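Local coordinates for protein probable TonB-dependent siderophore receptor PirA (Acinetobacter baumannii, PDB 5FR8) that probably acts as an outer-membrane receptor that binds iron-chelating siderophores, possibly ferric enterobactin, in the first step of iron uptake, at residues T575-S586 and N599-Q610; L670-T680 and S713-P721. All coordinates share one frame; numbering follows the deposited sequence.

Contact 1: T575-S586 and N599-Q610; sequences TPKALIQGFEGS and NFTYMMDSKDKQ. With C8E ((hydroxyethyloxy)tri(ethyloxy)octane), chain C.
Gln581 swings CG away from its own backbone N (chi1 -164°) and stays extended beyond it, while Asp605 turns its carboxylate back beside its backbone N (chi1 -66°); the two chains then run side by side in the same direction. Gln581 NE2 donates to Asp605 OD2 at 2.8 Å, nearly along the C-O axis of the acid, with OD2 close to the amide plane, though the bond is bent at the hydrogen. The other end of the amide, OE1, is taken by Trp531 NE1, which should fix the flip of the group. Leu579 CD2 also touches the acid, 3.8 Å from Asp605 OD2.

Met604, bent at its last torsion, carries SD to the rim of the Phe583 ring, in the ring plane and 5.3 Å from the centroid, a Met-aromatic contact; the ring also meets Trp531 edge-to-face. The methionine reaches this spot because Met604 and Asp605 both face Gln581, a classic beta bulge: Gln581 O accepts from Met604 N at 2.9 Å and from Asp605 N at 3.1 Å, both arriving from the same face of its plane. The bulge shifts by one residue the register of an antiparallel hairpin of the TonB-dependent receptor barrel, built from strands 564-591 and 594-608. Beyond it, Phe583 and Tyr602 exchange a pair of backbone hydrogen bonds.

At Gly585, which has no side chain, the Phe600 ring folds over the backbone, Gly585 N sitting 3.8 Å above one face, offset toward the rim. The detergent meets the edge of the same ring, with C8E C2 3.5 Å from Phe600 CD2. On the opposite face of the sheet from these rings, Glu584 makes salt bridges with Arg88 and Arg139, and Thr601 OG1 bonds to Gly67 N.

Contact 2: L670-T680 and S713-P721; sequences LKPSTVKSYST and SISQTYNEP
Tyr678 and Tyr718 come at each other from opposite directions and meet through their hydroxyls, each OH lying at the edge of the partner ring and close to its plane. The two OH groups are hydrogen-bonded, either oxygen being a possible donor; the very short distance modelled between them is doubtful at this resolution. With CG lying between the backbone N and the carbonyl carbon in both (chi1 68° and 62°), each ring is directed across the gap toward the other chain. Glu720 bends at its second torsion and crosses the end of Tyr678 at a slant, the carboxylate turned 63° from the ring plane. Its OE1 is 2.9 Å from Tyr678 OH, also near the ring plane, so the carboxylate and Tyr718 OH may compete for the Tyr678 proton. The other oxygen, OE2, has the methyl CG2 of Thr680 before it at 4.0 Å.

A second hydroxyl pair joins the far end of the contact. Ser673 OG and Ser715 OG share a 2.6 Å hydrogen bond, again with no fixed donor. Ser713 OG accepts from Ser715 N at 2.7 Å, an ST turn, and from Gln716 N at 2.8 Å, which extends it to an ST motif. Next to this turn Val675 CG2 rests 3.6 Å from Ser715 O. Leu670 and Ile714 cross at about a right angle, touching through their CD1 methyls, and Ile714 CG1 lies beside Lys671 O.

Residues 716-721 belong to the predicted TonB C-terminal box. Here they form an irregular run between strands 693-700 and 724-731, and it folds back on strand 674-687. Arg83 makes a cation-pi contact with Tyr718, and the neighbouring strand 635-648 supplies Tyr644, whose ring meets that of Tyr678.

How the contacts relate
Contact 1 is complete before contact 2 begins, so the two follow in series along the chain, both within the beta-barrel of the receptor. Their centres are about 19 Å apart and their nearest atoms about 11 Å, so they do not meet. Strands 621-630 and 635-648 bridge the interval: the former pairs with 594-608 of contact 1, the latter with 674-687 of contact 2, each antiparallel. Contact 1 therefore builds the barrel wall itself, whereas contact 2 appears to hold the loop carrying part of the predicted TonB C-terminal box against that wall, just before the final strand, 724-731, pairs with 167-177 to close the barrel.

Contact 1: T575-S586 and N599-Q610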
loop_
_atom_site.group_PDB
_atom_site.type_symbol
_atom_site.label_atom_id
_atom_site.label_comp_id
_atom_site.label_asym_id
_atom_site.label_seq_id
_atom_site.Cartn_x
_atom_site.Cartn_y
_atom_site.Cartn_z
ATOM N N THR A 575 4.560 19.815 6.724
ATOM C CA THR A 575 5.811 20.079 7.431
ATOM C C THR A 575 6.976 19.984 6.425
ATOM O O THR A 575 6.935 19.142 5.498
ATOM C CB THR A 575 6.001 19.073 8.589
ATOM O OG1 THR A 575 7.144 19.458 9.394
ATOM C CG2 THR A 575 6.169 17.637 8.049
ATOM N N PRO A 576 8.014 20.840 6.588
ATOM C CA PRO A 576 8.923 21.154 5.480
ATOM C C PRO A 576 9.637 19.985 4.794
ATOM O O PRO A 576 9.517 19.862 3.563
ATOM C CB PRO A 576 9.922 22.140 6.113
ATOM C CG PRO A 576 9.132 22.821 7.170
ATOM C CD PRO A 576 8.295 21.698 7.751
ATOM N N LYS A 577 10.399 19.168 5.524
ATOM C CA LYS A 577 11.237 18.141 4.861
ATOM C C LYS A 577 11.487 16.849 5.600
ATOM O O LYS A 577 11.708 16.841 6.816
ATOM C CB LYS A 577 12.590 18.717 4.455
ATOM C CG LYS A 577 12.742 18.770 2.943
ATOM C CD LYS A 577 13.628 19.916 2.464
ATOM C CE LYS A 577 13.205 20.320 1.057
ATOM N NZ LYS A 577 14.183 21.259 0.450
ATOM N N ALA A 578 11.445 15.748 4.846
ATOM C CA ALA A 578 11.958 14.456 5.327
ATOM C C ALA A 578 13.040 14.038 4.349
ATOM O O ALA A 578 13.015 14.472 3.186
ATOM C CB ALA A 578 10.856 13.403 5.396
ATOM N N LEU A 579 13.997 13.238 4.822
ATOM C CA LEU A 579 15.083 12.743 3.972
ATOM C C LEU A 579 15.113 11.227 3.926
ATOM O O LEU A 579 15.270 10.576 4.929
ATOM C CB LEU A 579 16.458 13.234 4.450
ATOM C CG LEU A 579 17.609 12.525 3.717
ATOM C CD1 LEU A 579 17.607 12.870 2.232
ATOM C CD2 LEU A 579 18.973 12.846 4.312
ATOM N N ILE A 580 15.016 10.680 2.730
ATOM C CA ILE A 580 15.236 9.264 2.524
ATOM C C ILE A 580 16.452 9.037 1.625
ATOM O O ILE A 580 16.663 9.781 0.631
ATOM C CB ILE A 580 13.985 8.624 1.907
ATOM C CG1 ILE A 580 12.887 8.505 2.987
ATOM C CG2 ILE A 580 14.312 7.279 1.295
ATOM C CD1 ILE A 580 13.147 7.484 4.068
ATOM N N GLN A 581 17.246 8.016 1.965
ATOM C CA GLN A 581 18.433 7.701 1.163
ATOM C C GLN A 581 18.915 6.291 1.410
ATOM O O GLN A 581 18.755 5.773 2.511
ATOM C CB GLN A 581 19.573 8.688 1.459
ATOM C CG GLN A 581 20.688 8.695 0.416
ATOM C CD GLN A 581 21.756 9.731 0.699
ATOM O OE1 GLN A 581 22.549 10.093 -0.190
ATOM N NE2 GLN A 581 21.789 10.224 1.936
ATOM N N GLY A 582 19.522 5.680 0.395
ATOM C CA GLY A 582 20.000 4.317 0.535
ATOM C C GLY A 582 20.562 3.730 -0.737
ATOM O O GLY A 582 20.705 4.422 -1.756
ATOM N N PHE A 583 20.841 2.432 -0.688
ATOM C CA PHE A 583 21.351 1.698 -1.848
ATOM C C PHE A 583 20.519 0.436 -2.100
ATOM O O PHE A 583 20.060 -0.219 -1.176
ATOM C CB PHE A 583 22.784 1.313 -1.609
ATOM C CG PHE A 583 23.744 2.444 -1.788
ATOM C CD1 PHE A 583 23.972 3.358 -0.763
ATOM C CD2 PHE A 583 24.443 2.586 -2.974
ATOM C CE1 PHE A 583 24.868 4.397 -0.925
ATOM C CE2 PHE A 583 25.344 3.624 -3.144
ATOM C CZ PHE A 583 25.553 4.530 -2.116
ATOM N N GLU A 584 20.298 0.123 -3.361
ATOM C CA GLU A 584 19.674 -1.124 -3.753
ATOM C C GLU A 584 20.731 -1.804 -4.601
ATOM O O GLU A 584 21.417 -1.153 -5.402
ATOM C CB GLU A 584 18.430 -0.887 -4.621
ATOM C CG GLU A 584 17.166 -0.356 -3.936
ATOM C CD GLU A 584 16.013 -0.136 -4.920
ATOM O OE1 GLU A 584 16.217 -0.316 -6.159
ATOM O OE2 GLU A 584 14.902 0.223 -4.459
ATOM N N GLY A 585 20.877 -3.109 -4.435
ATOM C CA GLY A 585 21.658 -3.894 -5.372
ATOM C C GLY A 585 20.887 -5.157 -5.652
ATOM O O GLY A 585 20.008 -5.556 -4.885
ATOM N N SER A 586 21.214 -5.791 -6.761
ATOM C CA SER A 586 20.618 -7.069 -7.112
ATOM C C SER A 586 21.681 -7.908 -7.811
ATOM O O SER A 586 22.617 -7.365 -8.404
ATOM C CB SER A 586 19.431 -6.849 -8.036
ATOM O OG SER A 586 19.808 -6.057 -9.150
ATOM N N ASN A 599 19.050 -10.034 -3.806
ATOM C CA ASN A 599 19.184 -8.594 -3.669
ATOM C C ASN A 599 19.506 -8.185 -2.230
ATOM O O ASN A 599 19.387 -8.966 -1.264
ATOM C CB ASN A 599 17.907 -7.901 -4.110
ATOM C CG ASN A 599 16.751 -8.146 -3.167
ATOM O OD1 ASN A 599 16.736 -7.648 -2.032
ATOM N ND2 ASN A 599 15.761 -8.909 -3.633
ATOM N N PHE A 600 19.887 -6.931 -2.103
ATOM C CA PHE A 600 20.043 -6.325 -0.814
ATOM C C PHE A 600 19.589 -4.890 -0.973
ATOM O O PHE A 600 19.432 -4.384 -2.099
ATOM C CB PHE A 600 21.485 -6.380 -0.351
ATOM C CG PHE A 600 22.331 -5.225 -0.829
ATOM C CD1 PHE A 600 22.374 -4.038 -0.118
ATOM C CD2 PHE A 600 23.083 -5.337 -1.977
ATOM C CE1 PHE A 600 23.124 -2.979 -0.547
ATOM C CE2 PHE A 600 23.865 -4.282 -2.409
ATOM C CZ PHE A 600 23.884 -3.101 -1.687
ATOM N N THR A 601 19.352 -4.250 0.165
ATOM C CA THR A 601 18.879 -2.883 0.207
ATOM C C THR A 601 19.457 -2.360 1.497
ATOM O O THR A 601 19.340 -3.027 2.526
ATOM C CB THR A 601 17.325 -2.835 0.235
ATOM O OG1 THR A 601 16.790 -3.435 -0.964
ATOM C CG2 THR A 601 16.828 -1.395 0.367
ATOM N N TYR A 602 20.099 -1.198 1.460
ATOM C CA TYR A 602 20.654 -0.615 2.685
ATOM C C TYR A 602 20.104 0.769 2.826
ATOM O O TYR A 602 20.057 1.523 1.857
ATOM C CB TYR A 602 22.161 -0.526 2.636
ATOM C CG TYR A 602 22.759 0.137 3.864
ATOM C CD1 TYR A 602 22.863 -0.558 5.062
ATOM C CD2 TYR A 602 23.235 1.448 3.827
ATOM C CE1 TYR A 602 23.417 0.029 6.186
ATOM C CE2 TYR A 602 23.787 2.047 4.952
ATOM C CZ TYR A 602 23.876 1.333 6.125
ATOM O OH TYR A 602 24.416 1.907 7.255
ATOM N N MET A 603 19.691 1.105 4.034
ATOM C CA MET A 603 18.873 2.278 4.276
ATOM C C MET A 603 19.687 3.231 5.132
ATOM O O MET A 603 19.847 3.021 6.342
ATOM C CB MET A 603 17.587 1.837 4.982
ATOM C CG MET A 603 16.390 2.759 4.822
ATOM S SD MET A 603 15.703 2.895 3.162
ATOM C CE MET A 603 15.012 1.265 2.889
ATOM N N MET A 604 20.250 4.247 4.476
ATOM C CA MET A 604 21.194 5.176 5.097
ATOM C C MET A 604 20.446 6.233 5.856
ATOM O O MET A 604 20.953 6.742 6.821
ATOM C CB MET A 604 22.035 5.908 4.046
ATOM C CG MET A 604 23.322 5.227 3.653
ATOM S SD MET A 604 24.388 6.224 2.558
ATOM C CE MET A 604 23.341 6.405 1.116
ATOM N N ASP A 605 19.262 6.604 5.410
ATOM C CA ASP A 605 18.565 7.723 6.021
ATOM C C ASP A 605 17.060 7.606 5.900
ATOM O O ASP A 605 16.519 7.343 4.809
ATOM C CB ASP A 605 18.964 9.046 5.378
ATOM C CG ASP A 605 20.407 9.408 5.623
ATOM O OD1 ASP A 605 20.823 9.438 6.808
ATOM O OD2 ASP A 605 21.109 9.682 4.615
ATOM N N SER A 606 16.397 7.793 7.030
ATOM C CA SER A 606 14.968 7.965 7.078
ATOM C C SER A 606 14.697 8.886 8.234
ATOM O O SER A 606 14.597 8.440 9.371
ATOM C CB SER A 606 14.237 6.635 7.316
ATOM O OG SER A 606 12.815 6.788 7.188
ATOM N N LYS A 607 14.568 10.170 7.974
ATOM C CA LYS A 607 14.341 11.059 9.077
ATOM C C LYS A 607 13.606 12.304 8.629
ATOM O O LYS A 607 13.906 12.849 7.589
ATOM C CB LYS A 607 15.677 11.395 9.740
ATOM C CG LYS A 607 16.637 12.094 8.808
ATOM C CD LYS A 607 18.056 12.090 9.346
ATOM C CE LYS A 607 19.003 12.738 8.338
ATOM N NZ LYS A 607 20.422 12.476 8.704
ATOM N N ASP A 608 12.606 12.709 9.410
ATOM C CA ASP A 608 12.014 14.019 9.274
ATOM C C ASP A 608 12.994 15.042 9.876
ATOM O O ASP A 608 13.536 14.851 10.944
ATOM C CB ASP A 608 10.668 14.082 9.984
ATOM C CG ASP A 608 10.078 15.499 10.011
ATOM O OD1 ASP A 608 9.822 16.107 8.940
ATOM O OD2 ASP A 608 9.874 16.013 11.127
ATOM N N LYS A 609 13.219 16.135 9.176
ATOM C CA LYS A 609 14.234 17.081 9.589
ATOM C C LYS A 609 13.747 17.956 10.750
ATOM O O LYS A 609 14.465 18.840 11.189
ATOM C CB LYS A 609 14.699 17.911 8.376
ATOM C CG LYS A 609 15.927 17.329 7.647
ATOM C CD LYS A 609 17.246 17.968 8.134
ATOM C CE LYS A 609 18.420 17.760 7.160
ATOM N NZ LYS A 609 18.053 17.945 5.712
ATOM N N GLN A 610 12.541 17.701 11.247
ATOM C CA GLN A 610 11.953 18.535 12.295
ATOM C C GLN A 610 11.819 17.754 13.592
ATOM O O GLN A 610 12.216 18.239 14.659
ATOM C CB GLN A 610 10.564 19.036 11.874
ATOM C CG GLN A 610 9.776 19.827 12.928
ATOM C CD GLN A 610 10.603 20.910 13.590
ATOM O OE1 GLN A 610 11.299 21.709 12.904
ATOM N NE2 GLN A 610 10.572 20.935 14.938
HETATM C C1 C8E C . 25.159 -7.306 -5.633
HETATM C C2 C8E C . 24.081 -7.525 -4.558
HETATM C C3 C8E C . 23.634 -8.990 -4.351
HETATM C C4 C8E C . 23.329 -9.364 -2.884
HETATM C C5 C8E C . 23.454 -10.882 -2.612
HETATM C C6 C8E C . 24.906 -11.385 -2.625
HETATM C C7 C8E C . 25.075 -12.790 -2.038
HETATM C C8 C8E C . 25.774 -13.789 -2.992
HETATM O O9 C8E C . 25.265 -15.123 -2.718
HETATM C C10 C8E C . 25.258 -15.971 -3.889
HETATM C C11 C8E C . 24.796 -17.404 -3.556
HETATM O O12 C8E C . 23.610 -17.421 -2.740
HETATM C C13 C8E C . 23.419 -18.682 -2.030
HETATM C C14 C8E C . 21.985 -18.780 -1.464
HETATM O O15 C8E C . 21.829 -19.838 -0.500
HETATM C C16 C8E C . 22.064 -19.462 0.888
HETATM C C17 C8E C . 23.026 -20.430 1.649
HETATM O O18 C8E C . 23.018 -20.128 3.059
HETATM C C19 C8E C . 21.780 -20.546 3.713
HETATM C C20 C8E C . 21.511 -19.921 5.108
HETATM O O21 C8E C . 20.706 -20.755 6.008
#

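Contact 2: L670-T680 and S713-P721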
loop_
_atom_site.group_PDB
_atom_site.type_symbol
_atom_site.label_atom_id
_atom_site.label_comp_id
_atom_site.label_asym_id
_atom_site.label_seq_id
_atom_site.Cartn_x
_atom_site.Cartn_y
_atom_site.Cartn_z
ATOM N N LEU A 670 8.806 8.319 26.271
ATOM C CA LEU A 670 9.198 7.456 25.189
ATOM C C LEU A 670 10.335 6.506 25.595
ATOM O O LEU A 670 11.240 6.885 26.314
ATOM C CB LEU A 670 9.612 8.301 24.001
ATOM C CG LEU A 670 9.535 7.536 22.695
ATOM C CD1 LEU A 670 8.087 7.252 22.323
ATOM C CD2 LEU A 670 10.234 8.341 21.605
ATOM N N LYS A 671 10.282 5.270 25.113
ATOM C CA LYS A 671 11.256 4.227 25.453
ATOM C C LYS A 671 11.751 3.605 24.122
ATOM O O LYS A 671 11.293 2.537 23.675
ATOM C CB LYS A 671 10.566 3.211 26.388
ATOM C CG LYS A 671 11.217 1.843 26.583
ATOM C CD LYS A 671 11.629 1.578 28.034
ATOM C CE LYS A 671 12.674 0.468 28.120
ATOM N NZ LYS A 671 12.874 0.002 29.518
ATOM N N PRO A 672 12.680 4.305 23.455
ATOM C CA PRO A 672 13.189 3.836 22.175
ATOM C C PRO A 672 13.839 2.476 22.333
ATOM O O PRO A 672 14.511 2.254 23.319
ATOM C CB PRO A 672 14.224 4.900 21.812
ATOM C CG PRO A 672 13.763 6.121 22.530
ATOM C CD PRO A 672 13.294 5.586 23.839
ATOM N N SER A 673 13.595 1.583 21.378
ATOM C CA SER A 673 14.133 0.230 21.387
ATOM C C SER A 673 14.263 -0.218 19.951
ATOM O O SER A 673 13.723 0.414 19.054
ATOM C CB SER A 673 13.222 -0.738 22.138
ATOM O OG SER A 673 11.876 -0.576 21.769
ATOM N N THR A 674 14.969 -1.318 19.731
ATOM C CA THR A 674 15.366 -1.690 18.392
ATOM C C THR A 674 15.323 -3.188 18.255
ATOM O O THR A 674 15.978 -3.872 18.979
ATOM C CB THR A 674 16.806 -1.213 18.158
ATOM O OG1 THR A 674 16.843 0.215 18.242
ATOM C CG2 THR A 674 17.336 -1.670 16.804
ATOM N N VAL A 675 14.576 -3.711 17.304
ATOM C CA VAL A 675 14.547 -5.150 17.126
ATOM C C VAL A 675 15.885 -5.658 16.593
ATOM O O VAL A 675 16.383 -5.142 15.607
ATOM C CB VAL A 675 13.464 -5.548 16.133
ATOM C CG1 VAL A 675 13.532 -7.034 15.852
ATOM C CG2 VAL A 675 12.095 -5.155 16.674
ATOM N N LYS A 676 16.454 -6.673 17.238
ATOM C CA LYS A 676 17.736 -7.238 16.815
ATOM C C LYS A 676 17.567 -7.981 15.504
ATOM O O LYS A 676 16.478 -8.472 15.217
ATOM C CB LYS A 676 18.323 -8.121 17.922
ATOM C CG LYS A 676 18.678 -7.300 19.152
ATOM C CD LYS A 676 19.478 -8.041 20.221
ATOM C CE LYS A 676 19.683 -7.142 21.441
ATOM N NZ LYS A 676 20.393 -7.830 22.543
ATOM N N SER A 677 18.618 -8.029 14.687
ATOM C CA SER A 677 18.478 -8.548 13.336
ATOM C C SER A 677 18.268 -10.050 13.353
ATOM O O SER A 677 18.584 -10.705 14.329
ATOM C CB SER A 677 19.679 -8.199 12.500
ATOM O OG SER A 677 20.825 -8.596 13.184
ATOM N N TYR A 678 17.696 -10.582 12.278
ATOM C CA TYR A 678 17.342 -11.990 12.221
ATOM C C TYR A 678 17.040 -12.446 10.793
ATOM O O TYR A 678 17.132 -11.667 9.840
ATOM C CB TYR A 678 16.154 -12.275 13.149
ATOM C CG TYR A 678 14.844 -11.659 12.716
ATOM C CD1 TYR A 678 14.513 -10.336 13.046
ATOM C CD2 TYR A 678 13.904 -12.406 12.005
ATOM C CE1 TYR A 678 13.285 -9.778 12.662
ATOM C CE2 TYR A 678 12.684 -11.848 11.610
ATOM C CZ TYR A 678 12.384 -10.544 11.945
ATOM O OH TYR A 678 11.180 -10.018 11.562
ATOM N N SER A 679 16.712 -13.724 10.650
ATOM C CA SER A 679 16.564 -14.329 9.337
ATOM C C SER A 679 15.506 -15.428 9.342
ATOM O O SER A 679 15.244 -16.036 10.373
ATOM C CB SER A 679 17.901 -14.918 8.869
ATOM O OG SER A 679 18.095 -16.245 9.365
ATOM N N THR A 680 14.903 -15.667 8.184
ATOM C CA THR A 680 14.000 -16.789 7.998
ATOM C C THR A 680 14.310 -17.453 6.661
ATOM O O THR A 680 14.897 -16.829 5.773
ATOM C CB THR A 680 12.512 -16.358 7.968
ATOM O OG1 THR A 680 12.251 -15.630 6.768
ATOM C CG2 THR A 680 12.150 -15.514 9.186
ATOM N N SER A 713 6.490 -2.288 23.821
ATOM C CA SER A 713 7.620 -1.804 23.046
ATOM C C SER A 713 7.114 -0.976 21.897
ATOM O O SER A 713 5.953 -1.083 21.525
ATOM C CB SER A 713 8.425 -2.967 22.469
ATOM O OG SER A 713 9.026 -2.589 21.235
ATOM N N ILE A 714 7.985 -0.157 21.317
ATOM C CA ILE A 714 7.618 0.591 20.099
ATOM C C ILE A 714 8.521 0.174 18.926
ATOM O O ILE A 714 8.466 0.749 17.839
ATOM C CB ILE A 714 7.636 2.102 20.341
ATOM C CG1 ILE A 714 8.966 2.534 20.922
ATOM C CG2 ILE A 714 6.555 2.485 21.332
ATOM C CD1 ILE A 714 9.076 4.030 21.076
ATOM N N SER A 715 9.315 -0.881 19.145
ATOM C CA SER A 715 10.024 -1.543 18.052
ATOM C C SER A 715 9.433 -2.914 17.735
ATOM O O SER A 715 9.064 -3.181 16.605
ATOM C CB SER A 715 11.515 -1.655 18.356
ATOM O OG SER A 715 11.742 -2.135 19.661
ATOM N N GLN A 716 9.344 -3.795 18.713
ATOM C CA GLN A 716 8.702 -5.090 18.469
ATOM C C GLN A 716 7.176 -4.968 18.252
ATOM O O GLN A 716 6.373 -5.242 19.150
ATOM C CB GLN A 716 8.998 -6.038 19.610
ATOM C CG GLN A 716 8.699 -7.472 19.246
ATOM C CD GLN A 716 9.336 -8.434 20.207
ATOM O OE1 GLN A 716 10.506 -8.270 20.585
ATOM N NE2 GLN A 716 8.572 -9.433 20.640
ATOM N N THR A 717 6.787 -4.554 17.058
ATOM C CA THR A 717 5.410 -4.120 16.819
ATOM C C THR A 717 4.524 -5.119 16.048
ATOM O O THR A 717 3.363 -4.811 15.776
ATOM C CB THR A 717 5.410 -2.815 15.984
ATOM O OG1 THR A 717 6.336 -2.974 14.897
ATOM C CG2 THR A 717 5.824 -1.602 16.819
ATOM N N TYR A 718 5.068 -6.272 15.647
ATOM C CA TYR A 718 4.346 -7.151 14.720
ATOM C C TYR A 718 4.621 -8.591 15.026
ATOM O O TYR A 718 5.569 -8.924 15.753
ATOM C CB TYR A 718 4.749 -6.870 13.260
ATOM C CG TYR A 718 6.212 -7.126 12.982
ATOM C CD1 TYR A 718 7.179 -6.142 13.241
ATOM C CD2 TYR A 718 6.646 -8.359 12.513
ATOM C CE1 TYR A 718 8.527 -6.391 13.032
ATOM C CE2 TYR A 718 8.003 -8.608 12.307
ATOM C CZ TYR A 718 8.930 -7.629 12.572
ATOM O OH TYR A 718 10.250 -7.888 12.339
ATOM N N ASN A 719 3.787 -9.459 14.482
ATOM C CA ASN A 719 4.008 -10.892 14.631
ATOM C C ASN A 719 4.790 -11.444 13.445
ATOM O O ASN A 719 4.400 -11.258 12.293
ATOM C CB ASN A 719 2.678 -11.631 14.781
ATOM C CG ASN A 719 2.178 -11.641 16.214
ATOM O OD1 ASN A 719 1.550 -10.680 16.667
ATOM N ND2 ASN A 719 2.461 -12.732 16.945
ATOM N N GLU A 720 5.911 -12.093 13.721
ATOM C CA GLU A 720 6.600 -12.826 12.680
ATOM C C GLU A 720 6.156 -14.255 12.849
ATOM O O GLU A 720 6.449 -14.877 13.869
ATOM C CB GLU A 720 8.105 -12.723 12.850
ATOM C CG GLU A 720 8.908 -13.474 11.791
ATOM C CD GLU A 720 8.853 -12.796 10.430
ATOM O OE1 GLU A 720 8.986 -11.551 10.377
ATOM O OE2 GLU A 720 8.684 -13.517 9.420
ATOM N N PRO A 721 5.398 -14.774 11.872
ATOM C CA PRO A 721 4.803 -16.092 12.128
ATOM C C PRO A 721 5.852 -17.162 12.191
ATOM O O PRO A 721 6.832 -17.103 11.458
ATOM C CB PRO A 721 3.868 -16.323 10.939
ATOM C CG PRO A 721 4.316 -15.350 9.884
ATOM C CD PRO A 721 4.975 -14.195 10.586
#